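Local coordinates for probable secreted solute-binding lipoprotein (Streptomyces coelicolor, PDB 3I3V) that probably captures a solute outside the cell as the lipid-anchored binding component of a membrane transport system, at residues V30-F33 against R34-P38; T57-A61 against R62-D66. All blocks are in the same frame, centred on the assembly; numbering follows the deposited sequence.

Contact 1: residues V30-F33 against R34-P38; sequences VDRF and REENP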
loop_
_atom_site.group_PDB
_atom_site.type_symbol
_atom_site.label_atom_id
_atom_site.label_comp_id
_atom_site.label_asym_id
_atom_site.label_seq_id
_atom_site.Cartn_x
_atom_site.Cartn_y
_atom_site.Cartn_z
ATOM N N VAL C 30 -43.440 15.183 -13.070
ATOM C CA VAL C 30 -43.792 15.667 -11.731
ATOM C C VAL C 30 -44.116 14.503 -10.803
ATOM O O VAL C 30 -43.639 14.450 -9.675
ATOM C CB VAL C 30 -45.029 16.616 -11.756
ATOM C CG1 VAL C 30 -45.589 16.783 -10.348
ATOM C CG2 VAL C 30 -44.641 17.975 -12.310
ATOM N N ASP C 31 -44.933 13.573 -11.289
ATOM C CA ASP C 31 -45.329 12.413 -10.500
ATOM C C ASP C 31 -44.153 11.486 -10.262
ATOM O O ASP C 31 -44.089 10.810 -9.241
ATOM C CB ASP C 31 -46.461 11.671 -11.194
ATOM C CG ASP C 31 -47.651 12.560 -11.450
ATOM O OD1 ASP C 31 -48.033 13.314 -10.526
ATOM O OD2 ASP C 31 -48.205 12.507 -12.568
ATOM N N ARG C 32 -43.215 11.460 -11.198
ATOM C CA ARG C 32 -42.039 10.624 -11.032
ATOM C C ARG C 32 -41.199 11.276 -9.930
ATOM O O ARG C 32 -40.704 10.596 -9.031
ATOM C CB ARG C 32 -41.249 10.530 -12.345
ATOM C CG ARG C 32 -40.281 9.345 -12.421
ATOM C CD ARG C 32 -39.082 9.493 -11.482
ATOM N NE ARG C 32 -38.345 8.236 -11.299
ATOM C CZ ARG C 32 -38.842 7.153 -10.700
ATOM N NH1 ARG C 32 -40.078 7.164 -10.224
ATOM N NH2 ARG C 32 -38.109 6.054 -10.572
ATOM N N PHE C 33 -41.055 12.600 -10.000
ATOM C CA PHE C 33 -40.299 13.351 -9.000
ATOM C C PHE C 33 -40.874 13.084 -7.617
ATOM O O PHE C 33 -40.136 12.931 -6.651
ATOM C CB PHE C 33 -40.375 14.853 -9.281
ATOM C CG PHE C 33 -39.738 15.695 -8.217
ATOM C CD1 PHE C 33 -38.392 16.007 -8.279
ATOM C CD2 PHE C 33 -40.477 16.140 -7.132
ATOM C CE1 PHE C 33 -37.783 16.753 -7.270
ATOM C CE2 PHE C 33 -39.878 16.883 -6.115
ATOM C CZ PHE C 33 -38.529 17.189 -6.185
ATOM N N ARG C 34 -42.198 13.055 -7.519
ATOM C CA ARG C 34 -42.842 12.787 -6.240
ATOM C C ARG C 34 -42.450 11.401 -5.728
ATOM O O ARG C 34 -42.084 11.252 -4.557
ATOM C CB ARG C 34 -44.359 12.881 -6.378
ATOM C CG ARG C 34 -44.918 14.285 -6.231
ATOM C CD ARG C 34 -46.349 14.302 -6.697
ATOM N NE ARG C 34 -47.015 15.573 -6.461
ATOM C CZ ARG C 34 -48.058 15.997 -7.162
ATOM N NH1 ARG C 34 -48.541 15.253 -8.148
ATOM N NH2 ARG C 34 -48.637 17.153 -6.863
ATOM N N GLU C 35 -42.524 10.398 -6.605
ATOM C CA GLU C 35 -42.164 9.027 -6.239
ATOM C C GLU C 35 -40.745 9.003 -5.696
ATOM O O GLU C 35 -40.440 8.247 -4.774
ATOM C CB GLU C 35 -42.260 8.085 -7.451
ATOM C CG GLU C 35 -43.675 7.823 -7.951
ATOM C CD GLU C 35 -43.719 6.881 -9.156
ATOM O OE1 GLU C 35 -43.069 7.169 -10.178
ATOM O OE2 GLU C 35 -44.414 5.851 -9.086
ATOM N N GLU C 36 -39.883 9.840 -6.266
ATOM C CA GLU C 36 -38.489 9.911 -5.841
ATOM C C GLU C 36 -38.279 10.630 -4.514
ATOM O O GLU C 36 -37.410 10.254 -3.733
ATOM C CB GLU C 36 -37.634 10.591 -6.910
ATOM C CG GLU C 36 -37.210 9.675 -8.038
ATOM C CD GLU C 36 -36.217 10.333 -8.960
ATOM O OE1 GLU C 36 -35.457 11.190 -8.472
ATOM O OE2 GLU C 36 -36.185 9.986 -10.162
ATOM N N ASN C 37 -39.063 11.672 -4.265
ATOM C CA ASN C 37 -38.939 12.430 -3.022
ATOM C C ASN C 37 -40.286 12.448 -2.309
ATOM O O ASN C 37 -41.047 13.408 -2.413
ATOM C CB ASN C 37 -38.489 13.860 -3.320
ATOM C CG ASN C 37 -37.512 13.930 -4.468
ATOM O OD1 ASN C 37 -37.859 13.620 -5.608
ATOM N ND2 ASN C 37 -36.285 14.335 -4.178
ATOM N N PRO C 38 -40.587 11.382 -1.558
ATOM C CA PRO C 38 -41.852 11.269 -0.826
ATOM C C PRO C 38 -42.130 12.395 0.176
ATOM O O PRO C 38 -43.284 12.763 0.395
ATOM C CB PRO C 38 -41.732 9.905 -0.156
ATOM C CG PRO C 38 -40.256 9.806 0.112
ATOM C CD PRO C 38 -39.665 10.295 -1.184
#

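Contact 2: residues T57-A61 against R62-D66; sequences TSRLA and RKEAD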
loop_
_atom_site.group_PDB
_atom_site.type_symbol
_atom_site.label_atom_id
_atom_site.label_comp_id
_atom_site.label_asym_id
_atom_site.label_seq_id
_atom_site.Cartn_x
_atom_site.Cartn_y
_atom_site.Cartn_z
ATOM N N THR C 57 -48.424 39.810 -10.191
ATOM C CA THR C 57 -49.376 40.168 -9.151
ATOM C C THR C 57 -49.042 39.386 -7.877
ATOM O O THR C 57 -49.206 39.895 -6.770
ATOM C CB THR C 57 -50.809 39.844 -9.573
ATOM O OG1 THR C 57 -51.087 40.465 -10.834
ATOM C CG2 THR C 57 -51.791 40.349 -8.526
ATOM N N SER C 58 -48.573 38.150 -8.033
ATOM C CA SER C 58 -48.205 37.325 -6.880
ATOM C C SER C 58 -46.904 37.810 -6.256
ATOM O O SER C 58 -46.729 37.744 -5.048
ATOM C CB SER C 58 -48.028 35.861 -7.285
ATOM O OG SER C 58 -49.275 35.201 -7.392
ATOM N N ARG C 59 -45.985 38.278 -7.094
ATOM C CA ARG C 59 -44.689 38.763 -6.637
ATOM C C ARG C 59 -44.841 40.018 -5.770
ATOM O O ARG C 59 -44.182 40.168 -4.744
ATOM C CB ARG C 59 -43.808 39.045 -7.858
ATOM C CG ARG C 59 -42.469 39.676 -7.566
ATOM C CD ARG C 59 -41.536 38.774 -6.772
ATOM N NE ARG C 59 -40.276 39.473 -6.546
ATOM C CZ ARG C 59 -39.779 39.771 -5.350
ATOM N NH1 ARG C 59 -40.427 39.416 -4.249
ATOM N NH2 ARG C 59 -38.648 40.458 -5.262
ATOM N N LEU C 60 -45.727 40.911 -6.191
ATOM C CA LEU C 60 -45.988 42.147 -5.467
ATOM C C LEU C 60 -46.695 41.886 -4.136
ATOM O O LEU C 60 -46.600 42.685 -3.208
ATOM C CB LEU C 60 -46.829 43.076 -6.342
ATOM C CG LEU C 60 -46.052 43.633 -7.538
ATOM C CD1 LEU C 60 -46.998 44.034 -8.656
ATOM C CD2 LEU C 60 -45.212 44.819 -7.064
ATOM N N ALA C 61 -47.401 40.765 -4.043
ATOM C CA ALA C 61 -48.101 40.413 -2.813
ATOM C C ALA C 61 -47.192 39.542 -1.955
ATOM O O ALA C 61 -47.603 39.039 -0.911
ATOM C CB ALA C 61 -49.388 39.667 -3.131
ATOM N N ARG C 62 -45.954 39.372 -2.412
ATOM C CA ARG C 62 -44.962 38.569 -1.703
ATOM C C ARG C 62 -45.417 37.139 -1.425
ATOM O O ARG C 62 -45.252 36.627 -0.311
ATOM C CB ARG C 62 -44.574 39.258 -0.392
ATOM C CG ARG C 62 -43.947 40.628 -0.593
ATOM C CD ARG C 62 -43.583 41.260 0.738
ATOM N NE ARG C 62 -43.111 42.632 0.566
ATOM C CZ ARG C 62 -42.025 42.958 -0.123
ATOM N NH1 ARG C 62 -41.295 42.012 -0.697
ATOM N NH2 ARG C 62 -41.678 44.230 -0.246
ATOM N N LYS C 63 -45.994 36.498 -2.436
ATOM C CA LYS C 63 -46.441 35.117 -2.294
ATOM C C LYS C 63 -46.372 34.387 -3.638
ATOM O O LYS C 63 -47.185 33.513 -3.922
ATOM C CB LYS C 63 -47.861 35.070 -1.714
ATOM C CG LYS C 63 -48.945 35.700 -2.589
ATOM C CD LYS C 63 -50.306 35.692 -1.870
ATOM C CE LYS C 63 -51.440 36.217 -2.753
ATOM N NZ LYS C 63 -51.687 35.367 -3.964
ATOM N N GLU C 64 -45.382 34.748 -4.453
ATOM C CA GLU C 64 -45.205 34.138 -5.766
ATOM C C GLU C 64 -44.624 32.729 -5.677
ATOM O O GLU C 64 -43.960 32.377 -4.700
ATOM C CB GLU C 64 -44.296 35.006 -6.651
ATOM C CG GLU C 64 -42.806 34.958 -6.306
ATOM C CD GLU C 64 -42.458 35.744 -5.047
ATOM O OE1 GLU C 64 -41.264 35.806 -4.686
ATOM O OE2 GLU C 64 -43.382 36.302 -4.424
ATOM N N ALA C 65 -44.883 31.930 -6.709
ATOM C CA ALA C 65 -44.385 30.564 -6.777
ATOM C C ALA C 65 -42.866 30.550 -6.607
ATOM O O ALA C 65 -42.209 31.573 -6.796
ATOM C CB ALA C 65 -44.774 29.939 -8.116
ATOM N N ASP C 66 -42.313 29.390 -6.256
ATOM C CA ASP C 66 -40.873 29.235 -6.056
ATOM C C ASP C 66 -40.110 29.086 -7.373
ATOM O O ASP C 66 -38.950 29.496 -7.493
ATOM C CB ASP C 66 -40.605 28.005 -5.183
ATOM C CG ASP C 66 -41.389 28.030 -3.891
ATOM O OD1 ASP C 66 -41.198 28.984 -3.106
ATOM O OD2 ASP C 66 -42.198 27.101 -3.663
HETATM O O HOH W 1 -49.013 32.240 -6.277
#

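Contact 1: residues V30-F33 against R34-P38
R32 bridges two carboxylates one turn further along the same helix, and its bent chain (CG anti to the backbone N, chi1 -161°, then a turn at chi2) brings the guanidinium between them. E35 comes in at the guanidinium edge, its OE1 in a 3.0 Å salt bridge to R32 NH1, while E36 stands over one face: E36 CG packs there and E36 OE2 forms a salt bridge of 3.0 Å to R32 NE, which completes a three-residue network. The E36 carboxylate is turned 79° against the guanidinium plane, so the two groups meet steeply and not as a flat pair. E36 is buried and is further bridged to R312 of the same chain, so two arginines probably stabilise its charge. On the neighbouring flank, R34 extends back alongside V30 and D31. V30 CG1 lies 4.0 Å from R34 NH1, over one guanidinium face, and D31 OD1 forms a salt bridge of 3.1 Å to R34 NH1 whose hydrogen bond is weak and bent; R34 NH2 bonds to the carbonyl of I42 on the next strand. F33 faces the interior, where the N37 amide stacks over its ring with the planes 19° apart, and F306 and F309 of helix 300-310 meet the ring edge-to-face. An alanine at F33 would strip away the ring and would probably open a gap between this helix and helix 300-310, leaving the N37 amide without the surface it stacks on. N37 is the first residue to leave helical geometry, and its N still bonds to F33 O at 2.9 Å. With D31, R34 and E35 at the surface and V30 and F33 turned to strand 41-46, this is the amphipathic C-terminal end of the helix in a beta-alpha-beta unit, strand 9-14, helix 23-36, strand 41-46, in a periplasmic-binding-protein fold.

Contact 2: residues T57-A61 against R62-D66
The carbonyls of S58 and R59 at the end of helix 51-60 are met by the chain turning back over them: K63 N bonds to S58 O at 3.0 Å, nearly straight at 169°, and R62 N reaches R59 O from above its carbonyl plane, in a Schellman motif that R62 enters with positive phi (56°). Beyond it, E64 folds back across the last turn. Its CG sits between the backbone N and the carbonyl carbon (chi1 75°), which with a bend at chi2 lays the carboxylate alongside R59. There E64 CD packs 3.6 Å from R59 CD, so the aliphatic part of the arginine suits the place as much as its charge. The ion pair itself is long, 3.7 Å from R59 NH1 to E64 OE1, and the oxygen lies well out of the guanidinium plane; E64 OE1 also takes a weak bond from the backbone N of N295. S58 is small enough to let its CB rest 3.6 Å from E64 CA, while a water joins its OG to K63 O. K63 leans its aliphatic chain by the methyl of A61, with CG 4.0 Å from A61 CB. R62 NH1 comes within 4.5 Å of R59 NH1, two like charges near the surface. The chemistry implies that backbone bonds fix the turn, whereas the charge on E64 probably offsets part of that of R59 through space without steering its N-H groups.

Both contacts finish a helix of the same lobe, but they lie in series along the chain, with centres 25 Å apart and nearest atoms about 11 Å apart. Contact 1 belongs to helix 23-36 and is partly buried: one flank is pressed against strand 41-46 and helix 300-310, and E36 packs on D314 of a second subunit. Contact 2 ends helix 51-60 at the surface, touches no other subunit, and leads through a loop into strand 67-70. Close salt bridges and a ring-amide stack therefore mark the first, whereas backbone capping, a water and a loose ion pair mark the second. Strands 41-46 and 67-70 flank strand 9-14 in one sheet.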